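Uncharacterized ACR, COG1565 superfamily (Burkholderia thailandensis, PDB 4F3N) is of unknown function but binds S-adenosyl-L-homocysteine and is probably an S-adenosylmethionine-dependent methyltransferase, perhaps acting on arginine side chains of proteins. Local coordinates at residues T148-A153 and R183-A188; Y169-L174 and V197-A202. All blocks are in the same frame, centred on the assembly; numbering follows the deposited sequence.

Contact 1: T148-A153 and R183-A188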
loop_
_atom_site.group_PDB
_atom_site.type_symbol
_atom_site.label_atom_id
_atom_site.label_comp_id
_atom_site.label_asym_id
_atom_site.label_seq_id
_atom_site.Cartn_x
_atom_site.Cartn_y
_atom_site.Cartn_z
ATOM N N THR A 148 11.464 4.543 3.564
ATOM C CA THR A 148 12.786 4.921 4.053
ATOM C C THR A 148 12.876 4.926 5.608
ATOM O O THR A 148 13.860 5.387 6.173
ATOM C CB THR A 148 13.225 6.277 3.538
ATOM O OG1 THR A 148 12.330 7.279 4.015
ATOM C CG2 THR A 148 13.299 6.279 1.983
ATOM N N GLY A 149 11.852 4.364 6.261
ATOM C CA GLY A 149 11.883 4.207 7.689
ATOM C C GLY A 149 11.341 5.371 8.504
ATOM O O GLY A 149 11.465 5.368 9.715
ATOM N N LYS A 150 10.749 6.348 7.855
ATOM C CA LYS A 150 10.187 7.514 8.590
ATOM C C LYS A 150 9.041 7.147 9.522
ATOM O O LYS A 150 8.960 7.629 10.673
ATOM C CB LYS A 150 9.738 8.600 7.624
ATOM C CG LYS A 150 10.857 9.288 6.908
ATOM C CD LYS A 150 10.291 10.450 6.103
ATOM C CE LYS A 150 11.258 10.955 5.046
ATOM N NZ LYS A 150 12.522 11.423 5.672
ATOM N N LEU A 151 8.152 6.272 9.076
ATOM C CA LEU A 151 7.054 5.839 9.947
ATOM C C LEU A 151 7.559 5.026 11.126
ATOM O O LEU A 151 7.094 5.202 12.243
ATOM C CB LEU A 151 6.016 5.031 9.168
ATOM C CG LEU A 151 4.812 4.527 9.984
ATOM C CD1 LEU A 151 4.033 5.680 10.544
ATOM C CD2 LEU A 151 3.831 3.738 9.094
ATOM N N ALA A 152 8.532 4.136 10.880
ATOM C CA ALA A 152 9.088 3.316 11.949
ATOM C C ALA A 152 9.706 4.225 13.009
ATOM O O ALA A 152 9.463 4.033 14.207
ATOM C CB ALA A 152 10.155 2.322 11.398
ATOM N N ALA A 153 10.519 5.198 12.590
ATOM C CA ALA A 153 11.164 6.089 13.558
ATOM C C ALA A 153 10.111 6.846 14.369
ATOM O O ALA A 153 10.206 6.943 15.614
ATOM C CB ALA A 153 12.117 7.043 12.865
ATOM N N ARG A 183 17.826 2.033 8.127
ATOM C CA ARG A 183 18.756 1.998 9.247
ATOM C C ARG A 183 19.359 3.378 9.487
ATOM O O ARG A 183 19.478 3.813 10.610
ATOM C CB ARG A 183 19.867 0.974 8.937
ATOM C CG ARG A 183 20.984 0.913 9.947
ATOM C CD ARG A 183 21.869 -0.282 9.590
ATOM N NE ARG A 183 22.927 -0.439 10.553
ATOM C CZ ARG A 183 24.156 0.027 10.379
ATOM N NH1 ARG A 183 24.488 0.630 9.240
ATOM N NH2 ARG A 183 25.065 -0.156 11.316
ATOM N N GLU A 184 19.696 4.075 8.406
ATOM C CA GLU A 184 20.222 5.441 8.483
ATOM C C GLU A 184 19.207 6.399 9.105
ATOM O O GLU A 184 19.551 7.145 10.010
ATOM C CB GLU A 184 20.582 5.934 7.079
ATOM C CG GLU A 184 21.405 7.212 7.074
ATOM C CD GLU A 184 21.559 7.824 5.689
ATOM O OE1 GLU A 184 21.024 7.272 4.687
ATOM O OE2 GLU A 184 22.197 8.900 5.611
ATOM N N THR A 185 17.956 6.311 8.640
ATOM C CA THR A 185 16.848 7.148 9.124
ATOM C C THR A 185 16.622 6.894 10.621
ATOM O O THR A 185 16.522 7.819 11.415
ATOM C CB THR A 185 15.547 6.853 8.347
ATOM O OG1 THR A 185 15.714 7.181 6.964
ATOM C CG2 THR A 185 14.351 7.623 8.901
ATOM N N LEU A 186 16.559 5.631 10.999
ATOM C CA LEU A 186 16.369 5.274 12.413
ATOM C C LEU A 186 17.521 5.751 13.302
ATOM O O LEU A 186 17.313 6.160 14.442
ATOM C CB LEU A 186 16.177 3.754 12.552
ATOM C CG LEU A 186 14.804 3.275 12.118
ATOM C CD1 LEU A 186 14.839 1.806 11.699
ATOM C CD2 LEU A 186 13.756 3.461 13.208
ATOM N N GLY A 187 18.745 5.629 12.817
ATOM C CA GLY A 187 19.895 6.077 13.598
ATOM C C GLY A 187 19.853 7.572 13.847
ATOM O O GLY A 187 20.202 8.033 14.935
ATOM N N ALA A 188 19.407 8.314 12.834
ATOM C CA ALA A 188 19.326 9.771 12.857
ATOM C C ALA A 188 18.132 10.292 13.661
ATOM O O ALA A 188 18.260 11.265 14.406
ATOM C CB ALA A 188 19.243 10.290 11.428
#
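Thr185 OG1 gives its hydrogen to the carbonyl oxygen of Thr148, 2.7 Å from OG1 to O, with the carbonyl oxygen of Arg181, one turn earlier in its own helix, as a second acceptor sharing that single hydrogen. The hydroxyl meets the Thr148 carbonyl from almost straight ahead, with a C=O...OG1 angle of 160°. With chi1 at -63°, OG1 stands beside the backbone N of Thr185 and anti to its carbonyl carbon, while the methyl CG2 is thrown forward against the loop. That methyl lies over two successive peptides, 3.6 Å from Thr148 O and 3.8 Å from Gly149 O. Gly149 is the N-cap of helix 150-161, and its own O accepts a bond from Ala153 N. Its phi is positive (89°), and it sets its bare CA against Thr185, the two CA atoms being 5.9 Å apart. The glycine-containing turn after strand 140-144 resembles the GxGxxA signature of Rossmann-type nucleotide-binding folds, here Gly147, Gly149 and Ala152, consistent with a methyltransferase cofactor loop; Asn214, which binds S-adenosyl-L-homocysteine, has its side chain about 8 Å from that of Lys150. One turn further along, the contact becomes purely apolar. The CD2 methyl of Leu186 reaches the first turn of helix 150-161, 3.7 Å from Ala153 CA and 4.0 Å from Ala153 CB, with Ala152 CB a little farther off. Two small alanine side chains let the helices come close, the CA atoms of Ala153 and Leu186 being 5.4 Å apart. The other methyl of Leu186, CD1, packs on Val197 and Trp199 of strand 197-200.

Contact 2: Y169-L174 and V197-A202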
loop_
_atom_site.group_PDB
_atom_site.type_symbol
_atom_site.label_atom_id
_atom_site.label_comp_id
_atom_site.label_asym_id
_atom_site.label_seq_id
_atom_site.Cartn_x
_atom_site.Cartn_y
_atom_site.Cartn_z
ATOM N N TYR A 169 10.814 -4.106 16.968
ATOM C CA TYR A 169 10.094 -3.499 15.834
ATOM C C TYR A 169 10.717 -4.171 14.640
ATOM O O TYR A 169 11.891 -3.913 14.343
ATOM C CB TYR A 169 10.351 -1.971 15.801
ATOM C CG TYR A 169 9.450 -1.229 14.814
ATOM C CD1 TYR A 169 9.641 -1.367 13.434
ATOM C CD2 TYR A 169 8.385 -0.431 15.273
ATOM C CE1 TYR A 169 8.802 -0.717 12.533
ATOM C CE2 TYR A 169 7.572 0.206 14.398
ATOM C CZ TYR A 169 7.803 0.093 13.029
ATOM O OH TYR A 169 6.925 0.727 12.145
ATOM N N ALA A 170 9.983 -5.081 14.005
ATOM C CA ALA A 170 10.460 -5.859 12.868
ATOM C C ALA A 170 10.106 -5.150 11.580
ATOM O O ALA A 170 8.969 -4.663 11.415
ATOM C CB ALA A 170 9.879 -7.274 12.859
ATOM N N ILE A 171 11.072 -5.027 10.687
ATOM C CA ILE A 171 10.781 -4.508 9.313
ATOM C C ILE A 171 10.980 -5.619 8.289
ATOM O O ILE A 171 12.026 -6.236 8.245
ATOM C CB ILE A 171 11.633 -3.278 8.923
ATOM C CG1 ILE A 171 11.326 -2.100 9.845
ATOM C CG2 ILE A 171 11.435 -2.954 7.440
ATOM C CD1 ILE A 171 12.258 -0.884 9.733
ATOM N N VAL A 172 9.970 -5.884 7.461
ATOM C CA VAL A 172 10.090 -6.853 6.384
ATOM C C VAL A 172 10.516 -6.171 5.107
ATOM O O VAL A 172 9.752 -5.399 4.533
ATOM C CB VAL A 172 8.783 -7.648 6.093
ATOM C CG1 VAL A 172 9.032 -8.699 5.015
ATOM C CG2 VAL A 172 8.256 -8.294 7.357
ATOM N N ASP A 173 11.724 -6.505 4.667
ATOM C CA ASP A 173 12.394 -5.908 3.507
ATOM C C ASP A 173 12.788 -7.059 2.604
ATOM O O ASP A 173 13.912 -7.565 2.673
ATOM C CB ASP A 173 13.613 -5.096 3.964
ATOM C CG ASP A 173 14.469 -4.603 2.813
ATOM O OD1 ASP A 173 13.963 -4.352 1.699
ATOM O OD2 ASP A 173 15.685 -4.455 3.017
ATOM N N LEU A 174 11.843 -7.497 1.779
ATOM C CA LEU A 174 12.021 -8.729 1.016
ATOM C C LEU A 174 13.228 -8.656 0.110
ATOM O O LEU A 174 13.901 -9.663 -0.080
ATOM C CB LEU A 174 10.794 -9.020 0.118
ATOM C CG LEU A 174 9.431 -9.231 0.780
ATOM C CD1 LEU A 174 8.360 -9.544 -0.277
ATOM C CD2 LEU A 174 9.501 -10.318 1.839
ATOM N N VAL A 197 15.188 -2.413 16.534
ATOM C CA VAL A 197 14.717 -2.715 15.181
ATOM C C VAL A 197 15.456 -3.924 14.619
ATOM O O VAL A 197 16.691 -4.042 14.774
ATOM C CB VAL A 197 14.863 -1.494 14.252
ATOM C CG1 VAL A 197 14.384 -1.821 12.855
ATOM C CG2 VAL A 197 14.106 -0.284 14.827
ATOM N N ARG A 198 14.726 -4.852 14.011
ATOM C CA ARG A 198 15.337 -5.966 13.315
ATOM C C ARG A 198 14.686 -6.086 11.959
ATOM O O ARG A 198 13.470 -5.796 11.809
ATOM C CB ARG A 198 15.170 -7.268 14.106
ATOM C CG ARG A 198 15.953 -7.321 15.414
ATOM C CD ARG A 198 17.446 -7.361 15.167
ATOM N NE ARG A 198 18.192 -7.467 16.423
ATOM C CZ ARG A 198 18.504 -6.443 17.214
ATOM N NH1 ARG A 198 18.142 -5.200 16.916
ATOM N NH2 ARG A 198 19.207 -6.662 18.336
ATOM N N TRP A 199 15.456 -6.500 10.961
ATOM C CA TRP A 199 14.942 -6.668 9.621
ATOM C C TRP A 199 14.796 -8.136 9.254
ATOM O O TRP A 199 15.638 -8.972 9.601
ATOM C CB TRP A 199 15.881 -5.992 8.636
ATOM C CG TRP A 199 15.768 -4.490 8.613
ATOM C CD1 TRP A 199 15.018 -3.693 7.720
ATOM C CD2 TRP A 199 16.395 -3.520 9.529
ATOM N NE1 TRP A 199 15.154 -2.381 8.026
ATOM C CE2 TRP A 199 15.974 -2.202 9.081
ATOM C CE3 TRP A 199 17.265 -3.623 10.609
ATOM C CZ2 TRP A 199 16.403 -1.046 9.698
ATOM C CZ3 TRP A 199 17.676 -2.451 11.247
ATOM C CH2 TRP A 199 17.242 -1.185 10.793
ATOM N N LEU A 200 13.701 -8.429 8.562
ATOM C CA LEU A 200 13.355 -9.775 8.129
ATOM C C LEU A 200 13.354 -9.877 6.618
ATOM O O LEU A 200 12.972 -8.931 5.946
ATOM C CB LEU A 200 11.954 -10.104 8.622
ATOM C CG LEU A 200 11.675 -10.019 10.108
ATOM C CD1 LEU A 200 10.207 -10.307 10.341
ATOM C CD2 LEU A 200 12.560 -10.984 10.901
ATOM N N ASP A 201 13.725 -11.052 6.103
ATOM C CA ASP A 201 13.755 -11.286 4.676
ATOM C C ASP A 201 12.398 -11.816 4.145
ATOM O O ASP A 201 12.169 -11.826 2.932
ATOM C CB ASP A 201 14.829 -12.314 4.338
ATOM C CG ASP A 201 16.231 -11.826 4.697
ATOM O OD1 ASP A 201 16.372 -10.639 5.003
ATOM O OD2 ASP A 201 17.185 -12.624 4.666
ATOM N N ALA A 202 11.541 -12.271 5.043
ATOM C CA ALA A 202 10.233 -12.820 4.674
ATOM C C ALA A 202 9.292 -12.736 5.857
ATOM O O ALA A 202 9.736 -12.588 6.983
ATOM C CB ALA A 202 10.384 -14.258 4.227
#
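A right-handed beta-alpha-beta crossover, strand 168-172, helix 179-189, strand 197-200, brings Tyr169-Val172 alongside Val197-Leu200 in parallel, their axes 28° apart. Four backbone bonds hold the pair: Arg198 N to Tyr169 O, Ile171 N to Arg198 O at 2.8 Å, Leu200 N to Ile171 O, also 2.8 Å, and Asp173 N to Leu200 O, which carries the pairing one residue past the strand. Strand 197-200 is the outermost strand at this end of the seven-stranded sheet characteristic of the Rossmann-like methyltransferase fold.

On the face bearing Ile171, the indole of Trp199 lies beside the isoleucine, both side chains pointing the same way. Its pyrrole part makes the contact: CD1 is 3.6 Å from Ile171 CB, and NE1 is 3.7 Å from Ile171 CD1. With chi1 -76° and chi2 -97°, the indole turns back along its strand and sets one face against Val197 CG1, which sits 3.6 Å above the ring plane near its rim. Ile171 CD1 packs on that same valine methyl, while Ile171 CG1 meets the edge of the Tyr169 ring in its plane. Trp199 NE1 is hydrogen-bonded to Gln182 OE1 of the covering helix, which would help hold the indole's rotation.

On the face bearing Ala170, Val172, Arg198 and Leu200, the packing across the pair is aliphatic: Leu200 CD1 touches Ala170 CB at 4.0 Å and Val172 CG2 at 4.1 Å. Beyond the strands, Asp173 and Asp201 keep their carboxylates apart and each forms a salt bridge with Arg179, whose positive charge should offset their mutual repulsion.

How the contacts relate
From the N terminus, the chain leaves strand 140-144, turns through 148-149 into helix 150-161, then runs through strand 168-172 and helix 179-189 to strand 197-200. Contact 1 closes a loop of 29 residues between its segments, joining two successive helices; contact 2 closes one of 22, joining two successive strands. The loops cross rather than nest, since the segments alternate along the chain. The layers meet directly: Ala152 CA packs 3.4 Å from Tyr169 OH, a hydroxyl hydrogen-bonded to Glu143 OE1, and Arg183 N lies 3.7 Å from Trp199 CZ2. Together they tie the helix pair to the edge of the central sheet beneath it.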